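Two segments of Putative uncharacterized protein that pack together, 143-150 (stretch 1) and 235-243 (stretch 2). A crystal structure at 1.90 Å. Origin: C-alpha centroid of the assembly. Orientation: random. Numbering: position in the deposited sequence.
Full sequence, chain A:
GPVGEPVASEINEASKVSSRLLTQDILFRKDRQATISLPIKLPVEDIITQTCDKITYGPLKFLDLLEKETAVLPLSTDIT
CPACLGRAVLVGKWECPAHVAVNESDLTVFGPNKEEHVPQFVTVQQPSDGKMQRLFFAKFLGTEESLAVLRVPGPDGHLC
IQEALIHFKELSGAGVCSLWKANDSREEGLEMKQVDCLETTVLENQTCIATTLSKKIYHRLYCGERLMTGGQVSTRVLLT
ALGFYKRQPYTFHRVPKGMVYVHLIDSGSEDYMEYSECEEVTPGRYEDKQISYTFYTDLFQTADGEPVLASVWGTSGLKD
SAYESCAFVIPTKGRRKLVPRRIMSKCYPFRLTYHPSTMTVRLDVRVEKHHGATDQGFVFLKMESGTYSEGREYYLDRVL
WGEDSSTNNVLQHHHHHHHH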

# COMPACT_ATOMS: atom_id res chain seq x y z
N THR A 143 -9.59 -1.58 -1.80
CA THR A 143 -9.01 -0.91 -0.65
C THR A 143 -7.54 -1.27 -0.55
O THR A 143 -7.06 -2.12 -1.30
CB THR A 143 -9.70 -1.31 0.66
OG1 THR A 143 -9.39 -2.67 0.97
CG2 THR A 143 -11.20 -1.13 0.56
N GLU A 144 -6.84 -0.62 0.38
CA GLU A 144 -5.43 -0.90 0.64
C GLU A 144 -5.12 -2.35 0.94
O GLU A 144 -4.01 -2.81 0.67
CB GLU A 144 -4.94 -0.10 1.83
CG GLU A 144 -4.66 1.35 1.57
CD GLU A 144 -3.91 1.98 2.72
OE1 GLU A 144 -3.67 1.28 3.73
OE2 GLU A 144 -3.57 3.16 2.61
N GLU A 145 -6.07 -3.04 1.55
CA GLU A 145 -5.87 -4.40 2.02
C GLU A 145 -6.06 -5.45 0.92
O GLU A 145 -5.85 -6.64 1.14
CB GLU A 145 -6.82 -4.69 3.18
CG GLU A 145 -6.95 -3.54 4.16
CD GLU A 145 -7.53 -3.97 5.49
OE1 GLU A 145 -8.73 -3.74 5.72
OE2 GLU A 145 -6.77 -4.54 6.31
N SER A 146 -6.45 -5.00 -0.26
CA SER A 146 -6.75 -5.92 -1.35
C SER A 146 -5.51 -6.59 -1.89
O SER A 146 -4.39 -6.20 -1.57
CB SER A 146 -7.48 -5.19 -2.48
OG SER A 146 -8.65 -4.57 -2.00
N LEU A 147 -5.73 -7.61 -2.71
CA LEU A 147 -4.66 -8.46 -3.20
C LEU A 147 -4.72 -8.62 -4.71
O LEU A 147 -5.78 -8.52 -5.32
CB LEU A 147 -4.74 -9.83 -2.54
CG LEU A 147 -4.90 -9.85 -1.03
CD1 LEU A 147 -5.17 -11.28 -0.59
CD2 LEU A 147 -3.66 -9.29 -0.35
N ALA A 148 -3.55 -8.87 -5.29
CA ALA A 148 -3.45 -9.30 -6.66
C ALA A 148 -2.91 -10.72 -6.62
O ALA A 148 -1.99 -11.00 -5.86
CB ALA A 148 -2.54 -8.41 -7.46
N VAL A 149 -3.51 -11.60 -7.41
CA VAL A 149 -3.12 -13.00 -7.43
C VAL A 149 -2.72 -13.36 -8.84
O VAL A 149 -3.44 -13.06 -9.79
CB VAL A 149 -4.27 -13.91 -6.94
CG1 VAL A 149 -3.81 -15.36 -6.88
CG2 VAL A 149 -4.73 -13.46 -5.57
N LEU A 150 -1.55 -13.96 -8.97
CA LEU A 150 -1.06 -14.42 -10.26
C LEU A 150 -1.01 -15.93 -10.27
O LEU A 150 -0.63 -16.54 -9.27
CB LEU A 150 0.32 -13.84 -10.56
CG LEU A 150 0.41 -12.32 -10.68
CD1 LEU A 150 0.61 -11.71 -9.31
CD2 LEU A 150 1.55 -11.95 -11.61
N THR A 235 5.81 -5.72 10.81
CA THR A 235 5.32 -7.04 10.42
C THR A 235 3.81 -7.04 10.22
O THR A 235 3.06 -6.54 11.06
CB THR A 235 5.67 -8.10 11.46
OG1 THR A 235 7.08 -8.09 11.70
CG2 THR A 235 5.26 -9.48 10.97
N ARG A 236 3.37 -7.62 9.11
CA ARG A 236 1.96 -7.72 8.77
C ARG A 236 1.71 -9.14 8.27
O ARG A 236 2.48 -9.66 7.46
CB ARG A 236 1.59 -6.66 7.72
CG ARG A 236 0.21 -6.79 7.08
CD ARG A 236 -0.12 -5.56 6.20
NE ARG A 236 -1.31 -5.80 5.38
CZ ARG A 236 -1.41 -5.50 4.08
NH1 ARG A 236 -0.40 -4.95 3.42
NH2 ARG A 236 -2.54 -5.77 3.43
N VAL A 237 0.65 -9.77 8.77
CA VAL A 237 0.31 -11.12 8.34
C VAL A 237 -1.04 -11.11 7.65
O VAL A 237 -2.05 -10.71 8.24
CB VAL A 237 0.28 -12.11 9.52
CG1 VAL A 237 -0.17 -13.49 9.04
CG2 VAL A 237 1.64 -12.20 10.17
N LEU A 238 -1.05 -11.54 6.40
CA LEU A 238 -2.28 -11.69 5.64
C LEU A 238 -2.76 -13.12 5.76
O LEU A 238 -1.96 -14.05 5.60
CB LEU A 238 -2.08 -11.35 4.17
CG LEU A 238 -1.19 -10.16 3.84
CD1 LEU A 238 -1.08 -10.01 2.34
CD2 LEU A 238 -1.73 -8.90 4.45
N LEU A 239 -4.04 -13.30 6.02
CA LEU A 239 -4.64 -14.62 5.97
C LEU A 239 -5.67 -14.63 4.85
O LEU A 239 -6.67 -13.91 4.91
CB LEU A 239 -5.27 -14.99 7.31
CG LEU A 239 -5.73 -16.44 7.44
CD1 LEU A 239 -4.57 -17.42 7.25
CD2 LEU A 239 -6.41 -16.67 8.78
N THR A 240 -5.40 -15.43 3.83
CA THR A 240 -6.16 -15.39 2.59
C THR A 240 -6.71 -16.75 2.20
O THR A 240 -5.97 -17.73 2.16
CB THR A 240 -5.29 -14.87 1.44
OG1 THR A 240 -4.63 -13.66 1.84
CG2 THR A 240 -6.14 -14.60 0.21
N ALA A 241 -8.01 -16.79 1.88
CA ALA A 241 -8.64 -17.98 1.30
C ALA A 241 -8.76 -17.86 -0.21
O ALA A 241 -9.34 -16.91 -0.72
CB ALA A 241 -10.02 -18.20 1.91
N LEU A 242 -8.19 -18.83 -0.93
CA LEU A 242 -8.38 -18.95 -2.37
C LEU A 242 -9.39 -20.05 -2.67
O LEU A 242 -9.46 -21.04 -1.95
CB LEU A 242 -7.06 -19.27 -3.07
CG LEU A 242 -5.92 -18.28 -2.88
CD1 LEU A 242 -4.75 -18.67 -3.76
CD2 LEU A 242 -6.37 -16.87 -3.19
N GLY A 243 -10.13 -19.90 -3.76
CA GLY A 243 -11.11 -20.90 -4.16
C GLY A 243 -12.10 -20.37 -5.18
O GLY A 243 -11.83 -19.38 -5.86
O HOH W 1 -5.11 -7.99 3.45

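The contact is made by side chains, by backbone atoms of the turn in stretch 1, and by one water; no direct hydrogen bond crosses it. The strand axes come no nearer than 10.9 Å and run at 50° to each other, too far apart for backbone pairing. Residues alternate along each strand, so L147 and V149 on one, and R236, L238, T240 and L242 on the other, point their CA-to-CB bonds toward the partner.

Apolar packing runs from the middle to the far end. L147, the residue most covered by the opposing stretch, adopts the m,t rotamer and reaches between two neighbours: its CD2 lies 3.8 Å from CD1 of L238, and its CD1 lies 3.4 Å from OG1 of T240. A leucine suits this place because its branched end can meet both residues at once. T240, whose beta-branched shape is common in strands, presents its hydroxyl to that end; the contact is one of packing, since a methyl group offers the hydroxyl no polar partner. Farther along, V149 and L242 meet more loosely, CG2 to CD2 at 4.5 Å; both are apolar and need no polar partner in this buried place, and valine's beta-branching suits a strand. All five are buried in the whole structure, and the contact covers part of their surface.

The polar end lies at the type I turn from T143 to S146, closed by a backbone hydrogen bond from S146 N to T143 O (3.1 Å). Here R236, its chi1 to chi3 all t, extends its long chain to the turn. Its NH2 approaches CA of E145 at 3.9 Å and O of E144 at 4.3 Å, obliquely to the guanidinium plane. A water completes the link: it donates to O of E145 at 2.8 Å and accepts a weak hydrogen bond from NH2 of R236 at 3.4 Å. Arginine suits this partly exposed place through its reach, and NH1 is hydrogen-bonded elsewhere in the structure.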